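Local coordinates for protein undecaprenyl Pyrophosphate Synthase (Helicobacter pylori, PDB 2D2R) that probably catalyses the condensation of isopentenyl diphosphate with allylic pyrophosphates to make undecaprenyl pyrophosphate, as a magnesium-dependent homodimer, at residues A[145-148]-A[149-153]; A[222-225]-A[226-230]. All coordinates share one frame; numbering follows the deposited sequence.

Contact 1: residues A[145-148]-A[149-153]; sequences SKNE and LSRAF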
ATOM      1  N   SER A 145       1.813   9.633  -1.840  1.00 22.32           N
ATOM      2  CA  SER A 145       0.916   8.915  -2.743  1.00 21.53           C
ATOM      3  C   SER A 145      -0.459   9.519  -2.851  1.00 20.36           C
ATOM      4  O   SER A 145      -0.993   9.670  -3.945  1.00 20.41           O
ATOM      5  CB  SER A 145       0.895   7.440  -2.273  1.00 21.24           C
ATOM      6  OG  SER A 145       0.322   6.639  -3.220  1.00 22.95           O
ATOM      7  N   LYS A 146      -1.084   9.878  -1.726  1.00 21.66           N
ATOM      8  CA  LYS A 146      -2.380  10.489  -1.844  1.00 21.58           C
ATOM      9  C   LYS A 146      -2.298  11.764  -2.642  1.00 23.88           C
ATOM     10  O   LYS A 146      -3.182  12.061  -3.426  1.00 25.23           O
ATOM     11  CB  LYS A 146      -2.989  10.785  -0.480  1.00 22.43           C
ATOM     12  CG  LYS A 146      -3.416   9.545   0.206  1.00 24.74           C
ATOM     13  CD  LYS A 146      -4.130   9.924   1.524  1.00 25.75           C
ATOM     14  CE  LYS A 146      -4.684   8.629   2.203  1.00 28.55           C
ATOM     15  NZ  LYS A 146      -5.494   9.014   3.384  1.00 28.22           N
ATOM     16  N   ASN A 147      -1.239  12.545  -2.432  1.00 23.67           N
ATOM     17  CA  ASN A 147      -1.080  13.773  -3.205  1.00 23.06           C
ATOM     18  C   ASN A 147      -0.853  13.444  -4.670  1.00 22.91           C
ATOM     19  O   ASN A 147      -1.415  14.087  -5.531  1.00 26.56           O
ATOM     20  CB  ASN A 147       0.130  14.605  -2.668  1.00 24.51           C
ATOM     21  CG  ASN A 147       0.459  15.809  -3.587  1.00 24.82           C
ATOM     22  OD1 ASN A 147      -0.185  16.842  -3.520  1.00 32.25           O
ATOM     23  ND2 ASN A 147       1.410  15.643  -4.440  1.00 25.22           N
ATOM     24  N   GLU A 148      -0.030  12.449  -4.978  1.00 24.27           N
ATOM     25  CA  GLU A 148       0.178  12.093  -6.383  1.00 23.84           C
ATOM     26  C   GLU A 148      -1.157  11.734  -7.054  1.00 25.09           C
ATOM     27  O   GLU A 148      -1.443  12.156  -8.168  1.00 21.51           O
ATOM     28  CB  GLU A 148       1.143  10.922  -6.537  1.00 25.32           C
ATOM     29  CG  GLU A 148       1.449  10.525  -8.009  1.00 24.96           C
ATOM     30  CD  GLU A 148       2.206   9.186  -8.121  1.00 26.59           C
ATOM     31  OE1 GLU A 148       2.155   8.351  -7.159  1.00 24.31           O
ATOM     32  OE2 GLU A 148       2.843   8.970  -9.171  1.00 26.28           O
ATOM     33  N   LEU A 149      -1.991  10.950  -6.370  1.00 23.94           N
ATOM     34  CA  LEU A 149      -3.274  10.579  -6.940  1.00 24.73           C
ATOM     35  C   LEU A 149      -4.182  11.787  -7.100  1.00 24.84           C
ATOM     36  O   LEU A 149      -4.974  11.876  -8.072  1.00 25.03           O
ATOM     37  CB  LEU A 149      -3.942   9.489  -6.080  1.00 21.08           C
ATOM     38  CG  LEU A 149      -3.287   8.117  -6.351  1.00 24.50           C
ATOM     39  CD1 LEU A 149      -3.506   7.138  -5.147  1.00 23.81           C
ATOM     40  CD2 LEU A 149      -3.890   7.528  -7.677  1.00 21.53           C
ATOM     41  N   SER A 150      -4.093  12.725  -6.153  1.00 27.08           N
ATOM     42  CA  SER A 150      -4.895  13.935  -6.212  1.00 27.66           C
ATOM     43  C   SER A 150      -4.495  14.736  -7.431  1.00 27.81           C
ATOM     44  O   SER A 150      -5.334  15.316  -8.076  1.00 29.25           O
ATOM     45  CB  SER A 150      -4.637  14.814  -4.980  1.00 29.37           C
ATOM     46  OG  SER A 150      -5.139  14.163  -3.833  1.00 34.96           O
ATOM     47  N   ARG A 151      -3.194  14.816  -7.702  1.00 27.03           N
ATOM     48  CA  ARG A 151      -2.719  15.580  -8.857  1.00 25.76           C
ATOM     49  C   ARG A 151      -3.093  14.845 -10.138  1.00 27.85           C
ATOM     50  O   ARG A 151      -3.376  15.481 -11.163  1.00 28.19           O
ATOM     51  CB  ARG A 151      -1.200  15.808  -8.764  1.00 24.32           C
ATOM     52  CG  ARG A 151      -0.846  16.808  -7.661  1.00 24.75           C
ATOM     53  CD  ARG A 151       0.690  17.150  -7.634  1.00 24.82           C
ATOM     54  NE  ARG A 151       1.531  16.090  -7.053  1.00 25.78           N
ATOM     55  CZ  ARG A 151       2.275  15.229  -7.753  1.00 24.62           C
ATOM     56  NH1 ARG A 151       2.291  15.296  -9.064  1.00 25.78           N
ATOM     57  NH2 ARG A 151       2.995  14.268  -7.149  1.00 26.47           N
ATOM     58  N   ALA A 152      -3.150  13.513 -10.079  1.00 27.12           N
ATOM     59  CA  ALA A 152      -3.524  12.748 -11.271  1.00 28.13           C
ATOM     60  C   ALA A 152      -4.968  13.085 -11.590  1.00 28.63           C
ATOM     61  O   ALA A 152      -5.340  13.246 -12.760  1.00 28.57           O
ATOM     62  CB  ALA A 152      -3.375  11.269 -11.005  1.00 27.18           C
ATOM     63  N   PHE A 153      -5.779  13.222 -10.546  1.00 29.61           N
ATOM     64  CA  PHE A 153      -7.206  13.515 -10.733  1.00 30.64           C
ATOM     65  C   PHE A 153      -7.425  14.902 -11.321  1.00 31.49           C
ATOM     66  O   PHE A 153      -8.314  15.113 -12.164  1.00 28.75           O
ATOM     67  CB  PHE A 153      -7.983  13.449  -9.419  1.00 30.56           C
ATOM     68  CG  PHE A 153      -9.369  14.032  -9.528  1.00 32.79           C
ATOM     69  CD1 PHE A 153     -10.443  13.261 -10.020  1.00 31.15           C
ATOM     70  CD2 PHE A 153      -9.603  15.362  -9.187  1.00 31.37           C
ATOM     71  CE1 PHE A 153     -11.744  13.826 -10.167  1.00 32.76           C
ATOM     72  CE2 PHE A 153     -10.886  15.942  -9.324  1.00 33.82           C
ATOM     73  CZ  PHE A 153     -11.972  15.175  -9.817  1.00 33.63           C
TER

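Contact 2: residues A[222-225]-A[226-230]; sequences TPKD and LENII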
ATOM      1  N   THR A 222      23.808  -2.879   2.741  1.00 42.92           N
ATOM      2  CA  THR A 222      24.781  -3.091   1.685  1.00 43.67           C
ATOM      3  C   THR A 222      24.244  -3.815   0.506  1.00 44.68           C
ATOM      4  O   THR A 222      23.153  -4.389   0.549  1.00 45.24           O
ATOM      5  CB  THR A 222      25.948  -3.923   2.165  1.00 43.11           C
ATOM      6  OG1 THR A 222      25.515  -5.272   2.300  1.00 45.70           O
ATOM      7  CG2 THR A 222      26.414  -3.464   3.478  1.00 41.62           C
ATOM      8  N   PRO A 223      25.011  -3.816  -0.585  1.00 44.07           N
ATOM      9  CA  PRO A 223      24.510  -4.531  -1.749  1.00 43.99           C
ATOM     10  C   PRO A 223      24.372  -6.007  -1.416  1.00 44.09           C
ATOM     11  O   PRO A 223      23.571  -6.715  -2.006  1.00 44.00           O
ATOM     12  CB  PRO A 223      25.577  -4.245  -2.794  1.00 45.05           C
ATOM     13  CG  PRO A 223      25.903  -2.807  -2.482  1.00 44.39           C
ATOM     14  CD  PRO A 223      26.044  -2.840  -0.972  1.00 44.26           C
ATOM     15  N   LYS A 224      25.162  -6.463  -0.455  1.00 43.79           N
ATOM     16  CA  LYS A 224      25.114  -7.863  -0.061  1.00 44.72           C
ATOM     17  C   LYS A 224      23.730  -8.132   0.565  1.00 42.94           C
ATOM     18  O   LYS A 224      23.062  -9.116   0.218  1.00 43.17           O
ATOM     19  CB  LYS A 224      26.224  -8.146   0.958  1.00 45.85           C
ATOM     20  CG  LYS A 224      26.334  -9.596   1.407  1.00 49.05           C
ATOM     21  CD  LYS A 224      27.423  -9.728   2.500  1.00 52.33           C
ATOM     22  CE  LYS A 224      28.443 -10.846   2.164  1.00 54.48           C
ATOM     23  NZ  LYS A 224      29.133 -10.681   0.821  1.00 55.59           N
ATOM     24  N   ASP A 225      23.336  -7.270   1.507  1.00 41.47           N
ATOM     25  CA  ASP A 225      22.038  -7.391   2.167  1.00 39.63           C
ATOM     26  C   ASP A 225      20.944  -7.409   1.099  1.00 39.95           C
ATOM     27  O   ASP A 225      19.999  -8.195   1.187  1.00 39.99           O
ATOM     28  CB  ASP A 225      21.770  -6.205   3.072  1.00 39.88           C
ATOM     29  CG  ASP A 225      22.792  -6.050   4.166  1.00 40.32           C
ATOM     30  OD1 ASP A 225      23.147  -7.076   4.754  1.00 40.72           O
ATOM     31  OD2 ASP A 225      23.204  -4.901   4.458  1.00 38.54           O
ATOM     32  N   LEU A 226      21.055  -6.522   0.111  1.00 38.33           N
ATOM     33  CA  LEU A 226      20.063  -6.451  -0.941  1.00 39.39           C
ATOM     34  C   LEU A 226      20.098  -7.701  -1.777  1.00 40.07           C
ATOM     35  O   LEU A 226      19.088  -8.150  -2.283  1.00 38.76           O
ATOM     36  CB  LEU A 226      20.262  -5.195  -1.807  1.00 38.83           C
ATOM     37  CG  LEU A 226      19.167  -4.753  -2.796  1.00 40.07           C
ATOM     38  CD1 LEU A 226      19.329  -5.410  -4.130  1.00 41.04           C
ATOM     39  CD2 LEU A 226      17.786  -5.096  -2.236  1.00 38.98           C
ATOM     40  N   GLU A 227      21.269  -8.313  -1.895  1.00 40.42           N
ATOM     41  CA  GLU A 227      21.364  -9.547  -2.689  1.00 40.29           C
ATOM     42  C   GLU A 227      20.607 -10.693  -1.991  1.00 37.77           C
ATOM     43  O   GLU A 227      19.965 -11.528  -2.630  1.00 37.39           O
ATOM     44  CB  GLU A 227      22.863  -9.891  -2.890  1.00 42.63           C
ATOM     45  CG  GLU A 227      23.148 -11.113  -3.717  1.00 45.72           C
ATOM     46  CD  GLU A 227      24.641 -11.225  -4.130  1.00 47.95           C
ATOM     47  OE1 GLU A 227      24.972 -12.215  -4.822  1.00 50.08           O
ATOM     48  OE2 GLU A 227      25.461 -10.333  -3.779  1.00 46.28           O
ATOM     49  N   ASN A 228      20.707 -10.731  -0.669  1.00 38.53           N
ATOM     50  CA  ASN A 228      20.033 -11.742   0.131  1.00 39.37           C
ATOM     51  C   ASN A 228      18.494 -11.599  -0.000  1.00 38.27           C
ATOM     52  O   ASN A 228      17.787 -12.594  -0.124  1.00 35.86           O
ATOM     53  CB  ASN A 228      20.433 -11.589   1.591  1.00 43.43           C
ATOM     54  CG  ASN A 228      21.919 -11.808   1.799  1.00 47.36           C
ATOM     55  OD1 ASN A 228      22.392 -12.938   1.729  1.00 48.66           O
ATOM     56  ND2 ASN A 228      22.668 -10.721   2.040  1.00 49.62           N
ATOM     57  N   ILE A 229      18.023 -10.353   0.037  1.00 36.38           N
ATOM     58  CA  ILE A 229      16.606 -10.026  -0.101  1.00 35.16           C
ATOM     59  C   ILE A 229      16.125 -10.444  -1.478  1.00 35.11           C
ATOM     60  O   ILE A 229      15.067 -11.122  -1.627  1.00 34.59           O
ATOM     61  CB  ILE A 229      16.371  -8.490   0.107  1.00 34.87           C
ATOM     62  CG1 ILE A 229      16.335  -8.158   1.608  1.00 33.18           C
ATOM     63  CG2 ILE A 229      15.057  -8.033  -0.570  1.00 33.64           C
ATOM     64  CD1 ILE A 229      16.757  -6.746   1.886  1.00 30.92           C
ATOM     65  N   ILE A 230      16.902 -10.107  -2.500  1.00 35.16           N
ATOM     66  CA  ILE A 230      16.462 -10.494  -3.827  1.00 36.45           C
ATOM     67  C   ILE A 230      16.395 -12.024  -3.951  1.00 37.39           C
ATOM     68  O   ILE A 230      15.503 -12.592  -4.605  1.00 37.56           O
ATOM     69  CB  ILE A 230      17.371  -9.887  -4.903  1.00 37.35           C
ATOM     70  CG1 ILE A 230      17.118  -8.379  -4.984  1.00 37.63           C
ATOM     71  CG2 ILE A 230      17.196 -10.634  -6.202  1.00 37.39           C
ATOM     72  CD1 ILE A 230      17.912  -7.629  -6.087  1.00 37.84           C
TER

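Contact 1: residues A[145-148]-A[149-153]
Arg151 folds back along its own helix towards Asn147 and Glu148, and the lie of its guanidinium shows how one long side chain can serve two residues of the preceding turn. The chain already runs towards the N-terminal side from CG onward, and a bend at chi3 (-76°) swings the planar group over Glu148. One face then rests on the backbone of Glu148, with Arg151 NH2 3.6 Å from Glu148 CA, while the Asn147 amide meets the edge with its plane turned 41° away. The Glu148 chain, extended, crosses the arginine at about a right angle. Their charged ends stay apart, Glu148 OE2 lying 5.7 Å from Arg151 NH2. Asp179 bridges the gap, forming a salt bridge with Arg151 and a weak backbone bond to Glu148, whose other oxygen takes bonds from Tyr143 and Gln205.

Ser150 settles a turn differently. With OG beside its own backbone N (chi1 -68°), the hydroxyl donates to Lys146 O at 2.9 Å. Ser150 N reaches that same oxygen, Lys146 O, at 3.0 Å from the opposite face of the carbonyl, so one acceptor holds two donors. Leu149 lays CB 3.6 Å from Ser145 O.

This is the first part of helix 145-158, which follows strand 136-140 of the parallel sheet. Lys146 makes a cation-pi contact with Trp204 of the second subunit, and Phe153 meets Phe153 of that subunit edge to face.

Contact 2: residues A[222-225]-A[226-230]
The side-chain amide of Asn228 and the carbonyl of Lys224 come together one turn apart, yet not as partners. Lys224 O lies well out of the amide plane, nearest the nitrogen end. The modelled 2.5 Å between Asn228 ND2 and Lys224 O is doubtfully short and too badly angled for a hydrogen bond. The lysine chain crosses the asparagine obliquely, its CG 3.9 Å from Asn228 ND2. Lys224 O is instead gripped by the backbone, accepting from Asn228 N at 3.0 Å.

The second flat group, the Asp225 carboxylate, turns back to the helix start because its CG sits beside the backbone N (chi1 -60°). Its OD2 is met on the anti side, 30° out of plane, by Thr222 N at 2.7 Å. In exchange, Thr222 OG1 accepts from Asp225 N at 3.1 Å and more weakly from Lys224 N, so amides of the first turn find acceptors that no earlier turn could supply. Further along, Ile229 places CD1 3.6 Å from Asp225 O.

Pro223, Leu226 and Ile230 bear on Trp54 of helix 37-56, and Ile229 on Leu188 and Leu190 of strand 188-191. Leu226 also touches Phe221, the residue before the N-cap. The reciprocal Thr222-Asp225 pair is a capping box, and Phe221 with Leu226 adds the hydrophobic staple that often accompanies it at the start of a helix.

How the contacts relate
Followed from the N terminus, the chain enters contact 1 just after strand 136-140, at the start of helix 145-158. It then passes through helix 171-175 and strands 188-191 and 210-213 before contact 2 opens helix 223-236. Each contact joins consecutive residues of one helix, so neither closes a loop, and the two follow in series without nesting or crossing. Contacts 1 and 2 have centres about 32 Å apart and nearest atoms about 21 Å apart, on opposite sides of the chain's centre. Contact 1 belongs to a helix that meets the second subunit, whereas no other chain of the dimer touches contact 2, whose helix packs against the sheet and helix 37-56.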